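PDB 1LMI: immunogenic protein MPT63/MPB63 from Mycobacterium tuberculosis, which is of unknown biochemical function but is a major secreted, immunogenic protein of the tubercle bacillus with a beta-sandwich fold. Local coordinates for residues L31-A36 and A44-E49; F68-A73 and I105-T110. All blocks are in the same frame, centred on the assembly; numbering follows the deposited sequence.

Contact 1 of 2, residues L31-A36 and A44-E49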
loop_
_atom_site.group_PDB
_atom_site.type_symbol
_atom_site.label_atom_id
_atom_site.label_comp_id
_atom_site.label_asym_id
_atom_site.label_seq_id
_atom_site.Cartn_x
_atom_site.Cartn_y
_atom_site.Cartn_z
ATOM N N LEU A 31 9.860 -1.982 -2.297
ATOM C CA LEU A 31 9.916 -0.694 -1.651
ATOM C C LEU A 31 11.318 -0.095 -1.777
ATOM O O LEU A 31 12.293 -0.680 -1.266
ATOM C CB LEU A 31 9.551 -0.846 -0.171
ATOM C CG LEU A 31 9.766 0.396 0.698
ATOM C CD1 LEU A 31 8.776 1.508 0.370
ATOM C CD2 LEU A 31 9.672 0.038 2.169
ATOM N N LYS A 32 11.409 1.041 -2.449
ATOM C CA LYS A 32 12.753 1.554 -2.765
ATOM C C LYS A 32 12.743 3.019 -3.157
ATOM O O LYS A 32 11.671 3.527 -3.504
ATOM C CB LYS A 32 13.348 0.725 -3.909
ATOM C CG LYS A 32 12.585 0.813 -5.228
ATOM C CD LYS A 32 13.200 -0.165 -6.228
ATOM C CE LYS A 32 12.345 -0.305 -7.468
ATOM N NZ LYS A 32 12.851 -1.436 -8.322
ATOM N N SER A 33 13.905 3.654 -3.062
ATOM C CA SER A 33 13.999 5.028 -3.586
ATOM C C SER A 33 13.612 5.027 -5.050
ATOM O O SER A 33 13.996 4.150 -5.816
ATOM C CB SER A 33 15.409 5.582 -3.381
ATOM O OG SER A 33 15.358 6.964 -3.828
ATOM N N SER A 34 12.832 6.031 -5.466
ATOM C CA SER A 34 12.302 6.077 -6.811
ATOM C C SER A 34 12.997 7.199 -7.597
ATOM O O SER A 34 13.445 8.183 -7.026
ATOM C CB SER A 34 10.794 6.332 -6.796
ATOM O OG SER A 34 10.144 6.163 -8.039
ATOM N N THR A 35 13.052 6.998 -8.887
ATOM C CA THR A 35 13.433 8.040 -9.829
ATOM C C THR A 35 12.172 8.676 -10.416
ATOM O O THR A 35 12.294 9.633 -11.178
ATOM C CB THR A 35 14.249 7.473 -10.999
ATOM O OG1 THR A 35 13.402 6.549 -11.707
ATOM C CG2 THR A 35 15.457 6.679 -10.525
ATOM N N ALA A 36 10.991 8.144 -10.099
ATOM C CA ALA A 36 9.757 8.757 -10.580
ATOM C C ALA A 36 9.744 10.246 -10.219
ATOM O O ALA A 36 10.154 10.653 -9.145
ATOM C CB ALA A 36 8.477 8.146 -10.022
ATOM N N ALA A 44 8.712 17.281 -0.977
ATOM C CA ALA A 44 9.626 17.941 -0.062
ATOM C C ALA A 44 10.920 17.157 0.123
ATOM O O ALA A 44 11.954 17.719 0.499
ATOM C CB ALA A 44 9.017 18.155 1.323
ATOM N N GLY A 45 10.849 15.855 -0.116
ATOM C CA GLY A 45 12.029 15.040 0.123
ATOM C C GLY A 45 12.358 14.231 -1.124
ATOM O O GLY A 45 12.459 14.744 -2.243
ATOM N N GLN A 46 12.538 12.925 -0.882
ATOM C CA GLN A 46 12.844 11.990 -1.944
ATOM C C GLN A 46 11.645 11.084 -2.271
ATOM O O GLN A 46 11.141 10.471 -1.333
ATOM C CB GLN A 46 14.021 11.117 -1.491
ATOM C CG GLN A 46 14.320 9.985 -2.471
ATOM C CD GLN A 46 14.901 10.478 -3.769
ATOM O OE1 GLN A 46 15.853 11.268 -3.784
ATOM N NE2 GLN A 46 14.371 10.022 -4.889
ATOM N N VAL A 47 11.295 10.989 -3.541
ATOM C CA VAL A 47 10.164 10.096 -3.848
ATOM C C VAL A 47 10.609 8.632 -3.691
ATOM O O VAL A 47 11.666 8.261 -4.191
ATOM C CB VAL A 47 9.606 10.292 -5.248
ATOM C CG1 VAL A 47 8.467 9.317 -5.534
ATOM C CG2 VAL A 47 9.134 11.735 -5.445
ATOM N N TRP A 48 9.796 7.874 -2.972
ATOM C CA TRP A 48 9.974 6.425 -2.862
ATOM C C TRP A 48 8.781 5.759 -3.540
ATOM O O TRP A 48 7.724 6.347 -3.802
ATOM C CB TRP A 48 10.068 5.965 -1.403
ATOM C CG TRP A 48 11.478 6.101 -0.897
ATOM C CD1 TRP A 48 12.224 7.254 -0.921
ATOM C CD2 TRP A 48 12.274 5.067 -0.327
ATOM N NE1 TRP A 48 13.465 6.987 -0.369
ATOM C CE2 TRP A 48 13.514 5.655 -0.002
ATOM C CE3 TRP A 48 12.078 3.694 -0.033
ATOM C CZ2 TRP A 48 14.547 4.946 0.580
ATOM C CZ3 TRP A 48 13.109 3.002 0.544
ATOM C CH2 TRP A 48 14.332 3.615 0.851
ATOM N N GLU A 49 8.951 4.478 -3.860
ATOM C CA GLU A 49 7.899 3.699 -4.470
ATOM C C GLU A 49 7.834 2.302 -3.821
ATOM O O GLU A 49 8.769 1.853 -3.175
ATOM C CB GLU A 49 8.093 3.546 -5.979
ATOM C CG GLU A 49 9.381 2.807 -6.357
ATOM C CD GLU A 49 9.505 2.530 -7.831
ATOM O OE1 GLU A 49 9.735 3.483 -8.625
ATOM O OE2 GLU A 49 9.364 1.378 -8.255
HETATM O O HOH W 1 12.126 4.009 -9.729
#

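Contact 2 of 2, residues F68-A73 and I105-T110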
loop_
_atom_site.group_PDB
_atom_site.type_symbol
_atom_site.label_atom_id
_atom_site.label_comp_id
_atom_site.label_asym_id
_atom_site.label_seq_id
_atom_site.Cartn_x
_atom_site.Cartn_y
_atom_site.Cartn_z
ATOM N N PHE A 68 -2.428 3.219 2.387
ATOM C CA PHE A 68 -1.015 2.841 2.445
ATOM C C PHE A 68 -0.126 3.920 3.053
ATOM O O PHE A 68 -0.368 5.148 3.008
ATOM C CB PHE A 68 -0.458 2.538 1.058
ATOM C CG PHE A 68 -0.746 1.155 0.507
ATOM C CD1 PHE A 68 -0.271 0.051 1.171
ATOM C CD2 PHE A 68 -1.449 1.001 -0.662
ATOM C CE1 PHE A 68 -0.522 -1.214 0.663
ATOM C CE2 PHE A 68 -1.712 -0.255 -1.173
ATOM C CZ PHE A 68 -1.247 -1.360 -0.502
ATOM N N ASN A 69 0.972 3.443 3.652
ATOM C CA ASN A 69 1.964 4.231 4.343
ATOM C C ASN A 69 3.313 3.491 4.292
ATOM O O ASN A 69 3.310 2.243 4.280
ATOM C CB ASN A 69 1.638 4.462 5.824
ATOM C CG ASN A 69 0.283 5.100 6.078
ATOM O OD1 ASN A 69 0.246 6.333 6.108
ATOM N ND2 ASN A 69 -0.773 4.291 6.189
ATOM N N ALA A 70 4.385 4.270 4.256
ATOM C CA ALA A 70 5.746 3.750 4.380
ATOM C C ALA A 70 6.288 4.170 5.727
ATOM O O ALA A 70 6.080 5.306 6.157
ATOM C CB ALA A 70 6.591 4.192 3.205
ATOM N N ARG A 71 6.955 3.244 6.427
ATOM C CA ARG A 71 7.425 3.569 7.768
ATOM C C ARG A 71 8.861 3.124 7.979
ATOM O O ARG A 71 9.367 2.256 7.271
ATOM C CB ARG A 71 6.558 2.894 8.831
ATOM C CG ARG A 71 5.082 3.273 8.742
ATOM C CD ARG A 71 4.357 2.557 9.898
ATOM N NE ARG A 71 2.971 3.028 9.919
ATOM C CZ ARG A 71 1.998 2.387 10.549
ATOM N NH1 ARG A 71 2.241 1.275 11.213
ATOM N NH2 ARG A 71 0.759 2.883 10.521
ATOM N N THR A 72 9.467 3.737 8.980
ATOM C CA THR A 72 10.704 3.278 9.576
ATOM C C THR A 72 10.398 2.370 10.770
ATOM O O THR A 72 9.285 2.341 11.298
ATOM C CB THR A 72 11.627 4.399 10.089
ATOM O OG1 THR A 72 10.941 4.974 11.227
ATOM C CG2 THR A 72 11.838 5.433 9.022
ATOM N N ALA A 73 11.390 1.587 11.203
ATOM C CA ALA A 73 11.142 0.668 12.299
ATOM C C ALA A 73 10.676 1.333 13.588
ATOM O O ALA A 73 9.912 0.711 14.338
ATOM C CB ALA A 73 12.419 -0.106 12.624
ATOM N N ILE A 105 2.835 2.499 -5.999
ATOM C CA ILE A 105 2.346 3.494 -5.036
ATOM C C ILE A 105 3.575 4.312 -4.658
ATOM O O ILE A 105 4.694 3.784 -4.684
ATOM C CB ILE A 105 1.697 2.844 -3.805
ATOM C CG1 ILE A 105 2.570 1.760 -3.157
ATOM C CG2 ILE A 105 0.303 2.270 -4.121
ATOM C CD1 ILE A 105 2.023 1.224 -1.848
ATOM N N TYR A 106 3.407 5.582 -4.351
ATOM C CA TYR A 106 4.525 6.470 -4.050
ATOM C C TYR A 106 4.438 7.125 -2.680
ATOM O O TYR A 106 3.356 7.226 -2.114
ATOM C CB TYR A 106 4.562 7.550 -5.147
ATOM C CG TYR A 106 4.847 6.949 -6.515
ATOM C CD1 TYR A 106 6.145 6.618 -6.845
ATOM C CD2 TYR A 106 3.841 6.706 -7.442
ATOM C CE1 TYR A 106 6.453 6.071 -8.078
ATOM C CE2 TYR A 106 4.136 6.152 -8.681
ATOM C CZ TYR A 106 5.444 5.841 -8.985
ATOM O OH TYR A 106 5.721 5.275 -10.218
ATOM N N PHE A 107 5.584 7.585 -2.175
ATOM C CA PHE A 107 5.697 8.233 -0.866
ATOM C C PHE A 107 6.680 9.413 -0.954
ATOM O O PHE A 107 7.619 9.342 -1.761
ATOM C CB PHE A 107 6.187 7.250 0.201
ATOM C CG PHE A 107 5.440 5.931 0.236
ATOM C CD1 PHE A 107 4.280 5.776 0.959
ATOM C CD2 PHE A 107 5.944 4.855 -0.482
ATOM C CE1 PHE A 107 3.624 4.572 0.953
ATOM C CE2 PHE A 107 5.268 3.632 -0.491
ATOM C CZ PHE A 107 4.101 3.485 0.227
ATOM N N ASP A 108 6.519 10.455 -0.164
ATOM C CA ASP A 108 7.498 11.554 -0.143
ATOM C C ASP A 108 8.336 11.417 1.111
ATOM O O ASP A 108 7.900 11.727 2.218
ATOM C CB ASP A 108 6.745 12.889 -0.160
ATOM C CG ASP A 108 7.640 14.102 -0.259
ATOM O OD1 ASP A 108 8.872 13.896 -0.379
ATOM O OD2 ASP A 108 7.088 15.232 -0.216
ATOM N N VAL A 109 9.560 10.863 0.990
ATOM C CA VAL A 109 10.333 10.543 2.175
ATOM C C VAL A 109 11.165 11.757 2.593
ATOM O O VAL A 109 12.080 12.150 1.883
ATOM C CB VAL A 109 11.215 9.305 1.915
ATOM C CG1 VAL A 109 12.196 9.066 3.059
ATOM C CG2 VAL A 109 10.352 8.062 1.673
ATOM N N THR A 110 10.780 12.305 3.730
ATOM C CA THR A 110 11.441 13.505 4.219
ATOM C C THR A 110 12.340 13.261 5.415
ATOM O O THR A 110 12.952 14.197 5.956
ATOM C CB THR A 110 10.356 14.527 4.659
ATOM O OG1 THR A 110 9.529 13.862 5.598
ATOM C CG2 THR A 110 9.546 14.987 3.467
#

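Contact 1 of 2, residues L31-A36 and A44-E49
The indole of W48 lies flat over the backbone between K32 and S33, with S33 CA 3.6 Å from the centroid of its five-membered ring and only 6° off the normal, a CH-pi contact over the face. L31 reaches the edge of the same ring, its CD1 touching W48 CE3. On the other face of the sheet K32 and E49 run side by side, and S34 OG gives a 2.8 Å hydrogen bond to the anti lone pair of E49 OE1. That oxygen also accepts a 2.7 Å hydrogen bond from water 1, which in turn takes the N-H of T35.

Behind these side chains is an antiparallel ladder. K32 and E49 form a hydrogen-bonded pair, K32 N to E49 O and E49 N to K32 O both at 2.9 Å, and S34 N adds a bond to V47 O. S34 OG sits anti to its backbone N (chi1 -169°), where it can also accept from A36 N at 3.0 Å; this ST turn carries the chain out of the strand while OG stays on E49.

The end of strand 22-33 meets the start of 46-56, antiparallel neighbours in the four-stranded sheet that form a beta hairpin closed by a long loop. Strand 100-109 flanks 46-56 on its other side, bonding through its backbone to Q46 and W48, while Y106 packs on S34, A36 and E49.

Contact 2 of 2, residues F68-A73 and I105-T110
A70 CB sits almost over the middle of the F107 ring, 3.5 Å from its centroid, so the methyl makes a CH-pi contact with the face. F107 CG is anti to its own carbonyl carbon, beside the backbone N (chi1 -49°), and the second torsion turns the ring so that this face meets the methyl. The ring also reaches the backbone of the other strand: F107 CE1 is 3.4 Å from A70 N, and F68 C lies near the ring plane at its edge.

Two residues earlier on both strands the roles are exchanged, and the aromatic ring comes from 68-71. I105 CD1 stands over one face of the F68 ring, displaced toward the rim, with its closest approach to CG at 3.6 Å. The isoleucine chain crosses the phenylalanine at about a right angle. Its CG1 lies between the backbone N and the carbonyl carbon (chi1 50°), and beyond it the chain is extended to CD1, while CG2 only brushes F68 CD2 at 4.1 Å. W26 meets the F68 ring edge-to-face, and A52, V117 and M119 pack around it.

The two strands belong to different sheets. Their axes approach to 7.7 Å at 44°, as in the facing layers of a beta-sandwich. N69 points away from the interface, and its amide oxygen is hydrogen-bonded to N77 and R79.

No hydrogen bond passes between these segments. All five touching residues are buried, and what joins them is van der Waals and CH-pi contact, methyl groups on ring faces plus the F107 ring against the N69-A70 backbone, so cohesion here depends on apolar surfaces fitting together, with polar groups such as the N69 amide satisfied elsewhere.

How the contacts relate
The centres of the two contacts are about 9 Å apart. Both segments of contact 1 come before those of contact 2 in the sequence, and strands 46-56 and 68-71 are consecutive. Contact 1 is made within the four-stranded sheet, whereas contact 2 spans from that sheet to the five-stranded one; they meet because 46-56 and 100-109 are neighbouring strands. D108 probably hydrogen-bonds to the backbone N of A44 and of G45, and W48 packs on V109. Strand 100-109 thus connects lateral pairing in one layer with packing between layers, the two kinds of contact on which a beta-sandwich rests.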